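Local coordinates for protein spermidine synthase (Thermotoga maritima, PDB 1JQ3) that catalyses the transfer of an aminopropyl group from decarboxylated S-adenosylmethionine to putrescine, yielding spermidine and methylthioadenosine, at residues F74-M79 / G234-Y239; L30-N35 / F51-L56; L17-Y22 / V59-G64. One frame throughout, in Å; residues are numbered along the deposited sequence.

Contact 1 of 3, residues F74-M79 / G234-Y239. With AAT (S-adenosyl-1,8-diamino-3-thiooctane), chain E.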
# COMPACT_ATOMS: atom_id res chain seq x y z
N PHE A 74 4.65 -25.88 7.56
CA PHE A 74 4.74 -27.34 7.46
C PHE A 74 4.80 -27.83 6.02
O PHE A 74 5.44 -28.84 5.73
CB PHE A 74 3.56 -28.01 8.19
CG PHE A 74 2.23 -27.80 7.51
CD1 PHE A 74 1.40 -26.75 7.88
CD2 PHE A 74 1.78 -28.70 6.54
CE1 PHE A 74 0.14 -26.59 7.30
CE2 PHE A 74 0.51 -28.55 5.95
CZ PHE A 74 -0.31 -27.49 6.33
N MET A 75 4.19 -27.08 5.10
CA MET A 75 4.14 -27.48 3.70
C MET A 75 5.52 -27.53 3.09
O MET A 75 5.86 -28.47 2.36
CB MET A 75 3.28 -26.50 2.90
CG MET A 75 1.85 -26.40 3.36
SD MET A 75 0.93 -25.29 2.26
CE MET A 75 -0.58 -25.02 3.24
N TYR A 76 6.30 -26.51 3.40
CA TYR A 76 7.65 -26.37 2.90
C TYR A 76 8.58 -27.34 3.61
O TYR A 76 9.20 -28.18 2.96
CB TYR A 76 8.12 -24.91 3.11
CG TYR A 76 9.58 -24.67 2.80
CD1 TYR A 76 10.02 -24.49 1.49
CD2 TYR A 76 10.52 -24.63 3.83
CE1 TYR A 76 11.38 -24.28 1.21
CE2 TYR A 76 11.86 -24.43 3.56
CZ TYR A 76 12.29 -24.26 2.26
OH TYR A 76 13.62 -24.06 2.03
N HIS A 77 8.65 -27.26 4.94
CA HIS A 77 9.55 -28.13 5.69
C HIS A 77 9.31 -29.62 5.52
O HIS A 77 10.27 -30.38 5.42
CB HIS A 77 9.57 -27.72 7.16
CG HIS A 77 10.06 -26.32 7.36
ND1 HIS A 77 9.33 -25.36 8.02
CD2 HIS A 77 11.20 -25.71 6.95
CE1 HIS A 77 9.99 -24.22 8.01
NE2 HIS A 77 11.14 -24.40 7.37
N GLU A 78 8.05 -30.03 5.41
CA GLU A 78 7.77 -31.45 5.21
C GLU A 78 8.22 -31.93 3.84
O GLU A 78 8.76 -33.02 3.73
CB GLU A 78 6.30 -31.77 5.43
CG GLU A 78 5.88 -31.68 6.88
CD GLU A 78 4.49 -32.24 7.12
OE1 GLU A 78 3.94 -32.93 6.23
OE2 GLU A 78 3.96 -32.00 8.22
N MET A 79 8.03 -31.11 2.80
CA MET A 79 8.45 -31.53 1.47
C MET A 79 9.96 -31.48 1.28
O MET A 79 10.54 -32.36 0.63
CB MET A 79 7.75 -30.71 0.38
CG MET A 79 6.27 -31.05 0.22
SD MET A 79 6.01 -32.86 -0.07
CE MET A 79 6.72 -33.03 -1.71
N GLY A 234 5.77 -28.53 -4.81
CA GLY A 234 4.89 -28.56 -3.66
C GLY A 234 4.22 -27.22 -3.50
O GLY A 234 4.76 -26.20 -3.95
N PHE A 235 3.02 -27.22 -2.93
CA PHE A 235 2.32 -25.97 -2.69
C PHE A 235 3.00 -25.32 -1.48
O PHE A 235 3.56 -25.99 -0.63
CB PHE A 235 0.85 -26.23 -2.38
CG PHE A 235 0.10 -26.83 -3.53
CD1 PHE A 235 -0.32 -26.03 -4.59
CD2 PHE A 235 -0.17 -28.20 -3.59
CE1 PHE A 235 -0.99 -26.57 -5.69
CE2 PHE A 235 -0.83 -28.75 -4.68
CZ PHE A 235 -1.24 -27.94 -5.73
N MET A 236 2.99 -24.00 -1.45
CA MET A 236 3.57 -23.26 -0.34
C MET A 236 2.75 -21.98 -0.43
O MET A 236 3.07 -21.06 -1.19
CB MET A 236 5.06 -23.05 -0.58
CG MET A 236 5.86 -23.01 0.70
SD MET A 236 5.30 -21.61 1.71
CE MET A 236 4.59 -22.54 3.08
N THR A 237 1.67 -21.98 0.35
CA THR A 237 0.66 -20.94 0.36
C THR A 237 1.02 -19.49 0.65
O THR A 237 0.17 -18.61 0.48
CB THR A 237 -0.53 -21.39 1.21
OG1 THR A 237 -0.05 -21.87 2.48
CG2 THR A 237 -1.25 -22.54 0.53
N THR A 238 2.26 -19.23 1.04
CA THR A 238 2.68 -17.85 1.29
C THR A 238 4.03 -17.49 0.65
O THR A 238 4.59 -16.44 0.96
CB THR A 238 2.70 -17.46 2.79
OG1 THR A 238 3.40 -18.45 3.55
CG2 THR A 238 1.27 -17.28 3.32
N TYR A 239 4.55 -18.36 -0.21
CA TYR A 239 5.79 -18.08 -0.92
C TYR A 239 5.37 -17.56 -2.30
O TYR A 239 4.27 -17.84 -2.78
CB TYR A 239 6.67 -19.33 -1.08
CG TYR A 239 7.60 -19.63 0.10
CD1 TYR A 239 7.70 -18.75 1.19
CD2 TYR A 239 8.37 -20.79 0.11
CE1 TYR A 239 8.55 -19.04 2.27
CE2 TYR A 239 9.21 -21.09 1.17
CZ TYR A 239 9.30 -20.22 2.25
OH TYR A 239 10.15 -20.55 3.30
N AAT E . 13.09 -22.47 6.46
CA AAT E . 12.30 -21.67 5.66
CB AAT E . 12.94 -20.39 5.42
CG AAT E . 14.33 -20.57 4.98
SD AAT E . 15.41 -19.70 6.11
C5' AAT E . 16.99 -19.58 5.25
C4' AAT E . 18.16 -19.37 6.16
O4' AAT E . 19.28 -19.66 5.51
C3' AAT E . 18.29 -17.98 6.62
O3' AAT E . 18.13 -18.07 8.00
C2' AAT E . 19.78 -17.54 6.25
O2' AAT E . 20.51 -16.70 7.13
C1' AAT E . 20.37 -18.91 5.94
N9 AAT E . 21.30 -18.98 4.85
C8 AAT E . 21.62 -18.08 3.88
N7 AAT E . 22.90 -18.09 3.43
C5 AAT E . 23.46 -19.02 4.15
C6 AAT E . 24.86 -19.53 4.13
N6 AAT E . 25.83 -19.03 3.27
N1 AAT E . 25.26 -20.56 5.01
C2 AAT E . 24.27 -21.03 5.86
N3 AAT E . 22.93 -20.62 5.95
C4 AAT E . 22.53 -19.60 5.06
C11 AAT E . 14.50 -20.02 3.58
C12 AAT E . 13.68 -20.32 2.35
C13 AAT E . 12.69 -19.23 2.02
C14 AAT E . 12.55 -18.67 0.61
C15 AAT E . 11.55 -17.59 0.26
N16 AAT E . 11.23 -16.91 -0.95
O HOH W 1 5.52 -27.74 -0.40
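Helix 73-87 and the loop that follows strand 228-235 come closest at Met75 and Met236, their CA atoms 5.9 Å apart, and no direct hydrogen bond joins the segments; a single water instead donates to both Met75 O and Phe235 O. Met75 lies extended beyond CG, a slender chain whose CE reaches Thr237 OG1 at 3.3 Å and crosses that side chain at about a right angle. The threonine hydroxyl is held by Asp72, so the methyl packs against a group already fixed. CB of Tyr76 rests on CG of Met236 (3.8 Å), and because CG of Tyr76 is anti to its N (chi1 173°), the ring swings out to Tyr239. The edge of Tyr239 is turned toward the face of Tyr76, an offset edge-to-face pair with planes at 70°, and Tyr239 OH lies over the centre of the Tyr76 ring. In this Rossmann-like catalytic domain both phenols pack on the carbon chain of the bound S-adenosyl-1,8-diamino-3-thiooctane, Tyr76 CE2 on its CA and Tyr239 OH on its C13, beside the spermidine-binding His77 and Asp170. Tyr239 is sandwiched, with Met236 SD over one face near the rim and ligand C15 over the other. Met67 O holds its hydroxyl and Asp170 holds that of Tyr76. NE2 of His77 accepts a bond of 2.9 Å from the ligand's amine N, which lies in the imidazole plane.

Contact 2 of 3, residues L30-N35 / F51-L56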
# COMPACT_ATOMS: atom_id res chain seq x y z
N LEU A 30 3.27 -9.47 -2.12
CA LEU A 30 2.24 -9.86 -1.16
C LEU A 30 2.20 -8.83 -0.03
O LEU A 30 3.22 -8.26 0.33
CB LEU A 30 2.59 -11.23 -0.52
CG LEU A 30 1.44 -11.99 0.16
CD1 LEU A 30 0.46 -12.59 -0.90
CD2 LEU A 30 2.03 -13.11 1.00
N PHE A 31 1.01 -8.54 0.47
CA PHE A 31 0.90 -7.64 1.60
C PHE A 31 0.15 -8.33 2.73
O PHE A 31 -0.71 -9.19 2.49
CB PHE A 31 0.30 -6.26 1.23
CG PHE A 31 -1.13 -6.31 0.78
CD1 PHE A 31 -2.16 -6.33 1.71
CD2 PHE A 31 -1.46 -6.25 -0.57
CE1 PHE A 31 -3.50 -6.31 1.31
CE2 PHE A 31 -2.80 -6.22 -0.99
CZ PHE A 31 -3.82 -6.25 -0.04
N MET A 32 0.53 -8.02 3.97
CA MET A 32 -0.07 -8.63 5.14
C MET A 32 -0.34 -7.60 6.23
O MET A 32 0.51 -6.76 6.53
CB MET A 32 0.89 -9.66 5.76
CG MET A 32 1.24 -10.86 4.92
SD MET A 32 2.35 -11.91 5.90
CE MET A 32 2.97 -13.00 4.58
N LYS A 33 -1.53 -7.68 6.83
CA LYS A 33 -1.89 -6.79 7.93
C LYS A 33 -1.07 -7.23 9.14
O LYS A 33 -0.81 -8.43 9.32
CB LYS A 33 -3.38 -6.95 8.24
CG LYS A 33 -3.89 -6.11 9.40
CD LYS A 33 -5.38 -6.32 9.60
CE LYS A 33 -6.16 -5.92 8.35
NZ LYS A 33 -7.63 -5.94 8.59
N MET A 34 -0.60 -6.28 9.95
CA MET A 34 0.18 -6.65 11.14
C MET A 34 -0.58 -6.22 12.39
O MET A 34 -0.83 -5.03 12.56
CB MET A 34 1.55 -5.95 11.16
CG MET A 34 2.42 -6.18 9.93
SD MET A 34 4.14 -5.73 10.20
CE MET A 34 4.02 -3.91 10.25
N ASN A 35 -0.91 -7.16 13.27
CA ASN A 35 -1.59 -6.79 14.50
C ASN A 35 -0.56 -6.24 15.46
O ASN A 35 -0.84 -5.35 16.26
CB ASN A 35 -2.29 -7.98 15.16
CG ASN A 35 -3.14 -7.55 16.32
OD1 ASN A 35 -3.76 -6.49 16.26
ND2 ASN A 35 -3.15 -8.33 17.39
N PHE A 51 6.41 -10.78 13.15
CA PHE A 51 5.18 -10.09 13.49
C PHE A 51 3.98 -11.02 13.48
O PHE A 51 4.08 -12.20 13.12
CB PHE A 51 4.96 -8.88 12.55
CG PHE A 51 4.76 -9.25 11.11
CD1 PHE A 51 5.85 -9.36 10.25
CD2 PHE A 51 3.48 -9.51 10.62
CE1 PHE A 51 5.67 -9.73 8.90
CE2 PHE A 51 3.28 -9.87 9.28
CZ PHE A 51 4.38 -9.98 8.42
N GLU A 52 2.85 -10.48 13.89
CA GLU A 52 1.64 -11.27 13.97
C GLU A 52 0.57 -10.82 12.98
O GLU A 52 0.25 -9.64 12.89
CB GLU A 52 1.14 -11.18 15.40
CG GLU A 52 -0.20 -11.79 15.71
CD GLU A 52 -0.67 -11.36 17.10
OE1 GLU A 52 -1.81 -10.84 17.20
OE2 GLU A 52 0.11 -11.52 18.07
N ASN A 53 0.08 -11.77 12.18
CA ASN A 53 -0.97 -11.52 11.19
C ASN A 53 -2.21 -12.28 11.67
O ASN A 53 -2.11 -13.45 12.05
CB ASN A 53 -0.56 -12.05 9.80
CG ASN A 53 -1.68 -11.94 8.76
OD1 ASN A 53 -2.37 -12.92 8.50
ND2 ASN A 53 -1.81 -10.78 8.12
N PRO A 54 -3.39 -11.65 11.61
CA PRO A 54 -4.63 -12.30 12.06
C PRO A 54 -4.91 -13.68 11.46
O PRO A 54 -5.41 -14.56 12.16
CB PRO A 54 -5.70 -11.29 11.68
CG PRO A 54 -4.99 -9.98 11.90
CD PRO A 54 -3.64 -10.23 11.26
N ASP A 55 -4.60 -13.87 10.18
CA ASP A 55 -4.85 -15.18 9.58
C ASP A 55 -3.67 -16.14 9.56
O ASP A 55 -3.85 -17.35 9.71
CB ASP A 55 -5.38 -15.01 8.15
CG ASP A 55 -6.81 -14.49 8.11
OD1 ASP A 55 -7.63 -14.87 8.98
OD2 ASP A 55 -7.12 -13.70 7.21
N LEU A 56 -2.46 -15.62 9.38
CA LEU A 56 -1.28 -16.47 9.28
C LEU A 56 -0.56 -16.76 10.59
O LEU A 56 0.29 -17.65 10.64
CB LEU A 56 -0.31 -15.88 8.26
CG LEU A 56 -0.97 -15.62 6.89
CD1 LEU A 56 -0.03 -14.88 5.99
CD2 LEU A 56 -1.41 -16.94 6.25
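OD1 of Asn53 takes two backbone N-H groups, from Asp55 and from Leu56 (2.8 Å, on a lone pair), while ND2 of the same amide gives a 2.8 Å bond to Lys33 O across the contact. The Asp55 bond makes an Asx turn, and the Leu56 bond extends it to an Asx motif, where the chain leaves strand 47-53. All this lies in the N-terminal tetramerisation domain, where 30-33 of a two-stranded sheet runs at 90° to 51-53 of a four-stranded one. ND2 also reaches Asn27 O of the second subunit, so an amide suits a site needing acceptor and donor at once. An aspartate here would probably leave both Lys33 O and that Asn27 O without their donor and set a carboxylate oxygen against Lys33 O. Asn35 doubles the link: its N bonds Glu52 O, and its ND2 meets Glu52 OE1 from above the carboxylate plane at 2.9 Å, nearly straight (172°). Arg36 pairs with the other carboxylate oxygen. Between the sheets the flexible, polarisable methionines fit around Phe51, whose ring has two Met-aromatic contacts: SD of Met34 lies over one face, 3.9 Å from the centroid, and SD of Met32 sits at the edge, 3.8 Å from CZ.

Contact 3 of 3, residues L17-Y22 / V59-G64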
# COMPACT_ATOMS: atom_id res chain seq x y z
N LEU A 17 -1.40 -0.88 9.91
CA LEU A 17 -0.04 -1.44 9.88
C LEU A 17 0.06 -2.56 8.85
O LEU A 17 -0.71 -3.54 8.90
CB LEU A 17 0.37 -1.97 11.26
CG LEU A 17 0.26 -1.01 12.45
CD1 LEU A 17 0.63 -1.75 13.75
CD2 LEU A 17 1.16 0.21 12.24
N TRP A 18 1.06 -2.45 7.98
CA TRP A 18 1.22 -3.42 6.91
C TRP A 18 2.66 -3.81 6.64
O TRP A 18 3.58 -3.03 6.86
CB TRP A 18 0.65 -2.84 5.61
CG TRP A 18 -0.79 -2.46 5.70
CD1 TRP A 18 -1.29 -1.25 6.12
CD2 TRP A 18 -1.91 -3.31 5.49
NE1 TRP A 18 -2.67 -1.32 6.20
CE2 TRP A 18 -3.07 -2.57 5.82
CE3 TRP A 18 -2.05 -4.63 5.06
CZ2 TRP A 18 -4.36 -3.11 5.73
CZ3 TRP A 18 -3.33 -5.18 4.97
CH2 TRP A 18 -4.47 -4.41 5.31
N TYR A 19 2.80 -5.03 6.13
CA TYR A 19 4.05 -5.62 5.69
C TYR A 19 3.87 -5.84 4.19
O TYR A 19 2.87 -6.43 3.75
CB TYR A 19 4.26 -6.97 6.38
CG TYR A 19 5.26 -7.87 5.70
CD1 TYR A 19 6.63 -7.65 5.80
CD2 TYR A 19 4.83 -9.01 5.01
CE1 TYR A 19 7.56 -8.54 5.25
CE2 TYR A 19 5.74 -9.91 4.45
CZ TYR A 19 7.10 -9.67 4.58
OH TYR A 19 7.99 -10.60 4.08
N PHE A 20 4.80 -5.32 3.40
CA PHE A 20 4.76 -5.48 1.95
C PHE A 20 5.99 -6.24 1.51
O PHE A 20 7.10 -5.81 1.79
CB PHE A 20 4.73 -4.12 1.25
CG PHE A 20 3.37 -3.51 1.14
CD1 PHE A 20 2.71 -3.05 2.26
CD2 PHE A 20 2.75 -3.38 -0.11
CE1 PHE A 20 1.45 -2.46 2.16
CE2 PHE A 20 1.49 -2.80 -0.23
CZ PHE A 20 0.84 -2.33 0.92
N GLU A 21 5.77 -7.39 0.87
CA GLU A 21 6.87 -8.21 0.36
C GLU A 21 6.88 -8.09 -1.15
O GLU A 21 5.87 -8.37 -1.80
CB GLU A 21 6.67 -9.69 0.73
CG GLU A 21 7.76 -10.60 0.15
CD GLU A 21 7.48 -12.07 0.35
OE1 GLU A 21 6.36 -12.43 0.75
OE2 GLU A 21 8.40 -12.89 0.10
N TYR A 22 8.02 -7.70 -1.71
CA TYR A 22 8.16 -7.57 -3.17
C TYR A 22 8.76 -8.84 -3.73
O TYR A 22 9.67 -9.42 -3.12
CB TYR A 22 9.09 -6.41 -3.52
CG TYR A 22 8.48 -5.06 -3.29
CD1 TYR A 22 8.54 -4.46 -2.02
CD2 TYR A 22 7.83 -4.39 -4.32
CE1 TYR A 22 7.95 -3.22 -1.79
CE2 TYR A 22 7.24 -3.15 -4.10
CZ TYR A 22 7.31 -2.57 -2.84
OH TYR A 22 6.73 -1.34 -2.63
N VAL A 59 4.64 -14.47 11.73
CA VAL A 59 5.34 -14.44 10.43
C VAL A 59 6.78 -13.98 10.66
O VAL A 59 7.02 -13.00 11.36
CB VAL A 59 4.66 -13.46 9.44
CG1 VAL A 59 5.36 -13.48 8.09
CG2 VAL A 59 3.18 -13.81 9.27
N PHE A 60 7.71 -14.67 10.02
CA PHE A 60 9.13 -14.39 10.15
C PHE A 60 9.63 -13.99 8.76
O PHE A 60 9.39 -14.70 7.79
CB PHE A 60 9.82 -15.66 10.68
CG PHE A 60 11.33 -15.69 10.46
CD1 PHE A 60 12.12 -14.55 10.67
CD2 PHE A 60 11.95 -16.87 10.07
CE1 PHE A 60 13.51 -14.61 10.48
CE2 PHE A 60 13.33 -16.94 9.88
CZ PHE A 60 14.11 -15.80 10.09
N ALA A 61 10.31 -12.84 8.69
CA ALA A 61 10.83 -12.32 7.42
C ALA A 61 12.28 -11.89 7.54
O ALA A 61 12.70 -11.38 8.58
CB ALA A 61 9.98 -11.12 6.98
N LEU A 62 13.05 -12.09 6.47
CA LEU A 62 14.46 -11.67 6.42
C LEU A 62 14.58 -10.72 5.24
O LEU A 62 14.23 -11.09 4.11
CB LEU A 62 15.39 -12.87 6.24
CG LEU A 62 15.56 -13.81 7.43
CD1 LEU A 62 16.44 -14.99 7.01
CD2 LEU A 62 16.20 -13.08 8.61
N ASP A 63 15.06 -9.51 5.51
CA ASP A 63 15.19 -8.46 4.50
C ASP A 63 13.90 -8.24 3.72
O ASP A 63 13.91 -8.04 2.51
CB ASP A 63 16.36 -8.74 3.55
CG ASP A 63 17.71 -8.58 4.23
OD1 ASP A 63 17.80 -7.91 5.27
OD2 ASP A 63 18.70 -9.14 3.71
N GLY A 64 12.77 -8.27 4.43
CA GLY A 64 11.49 -8.06 3.78
C GLY A 64 11.03 -9.18 2.87
O GLY A 64 10.28 -8.95 1.91
O HOH W 2 9.71 -6.33 0.93
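The ring of Tyr19 is met obliquely by Ala61 CB and Gly64 O, neither squarely on a face nor at the edge, while the Tyr22 ring has a water in its plane at the edge. CG of Tyr19 stands anti to its N (chi1 161°), which carries the phenol across toward strand 59-62, so that CE1 lies 3.9 Å from Ala61 CB and OH 3.6 Å from the same methyl. A side chain as short as alanine suits this spot, since the phenol end presses directly on it; Thr66 OG1 is the hydrogen-bond partner of the Tyr19 hydroxyl. The contact joins the two antiparallel sheets of the tetramerisation domain: strand 17-22, which continues as a ladder into the third subunit, and the hairpin of strands 59-62 and 65-69. Gly64 lies in the tight turn of that hairpin at positive phi (71°), a conformation glycine adopts easily. Its O comes 3.5 Å from CG of Glu21, whose extended chain carries the carboxylate to a bond with Thr66; the Glu21 side chain is about 5 Å from the bound ligand at its nearest atoms. No direct hydrogen bond spans the segments. The water does so instead, donating to Phe20 O (2.8 Å) and Gly64 O (2.9 Å) and accepting weakly from Tyr22 N.

Contacts 2 and 3 hold the same two sheets together, about 9 Å apart between centres, with Phe51 CZ packing 3.6 Å from Tyr19 CG; strands 17-22 and 28-33 are sheet neighbours, as are 47-53 and 59-62. Contact 1 belongs to the catalytic domain, with its centre about 18 Å from each of the others, and meets contact 2 where Thr238 CG2 packs on Leu56 CD1. All three are largely buried, though Pro54 of contact 2 is exposed. Their chemistry differs accordingly: direct amide and backbone hydrogen bonds knit contact 2, whereas single waters bridge carbonyls in contacts 1 and 3. Contact 1 bonds the ligand through His77 and packs on it through Tyr239, while contact 3 reaches it through Leu62.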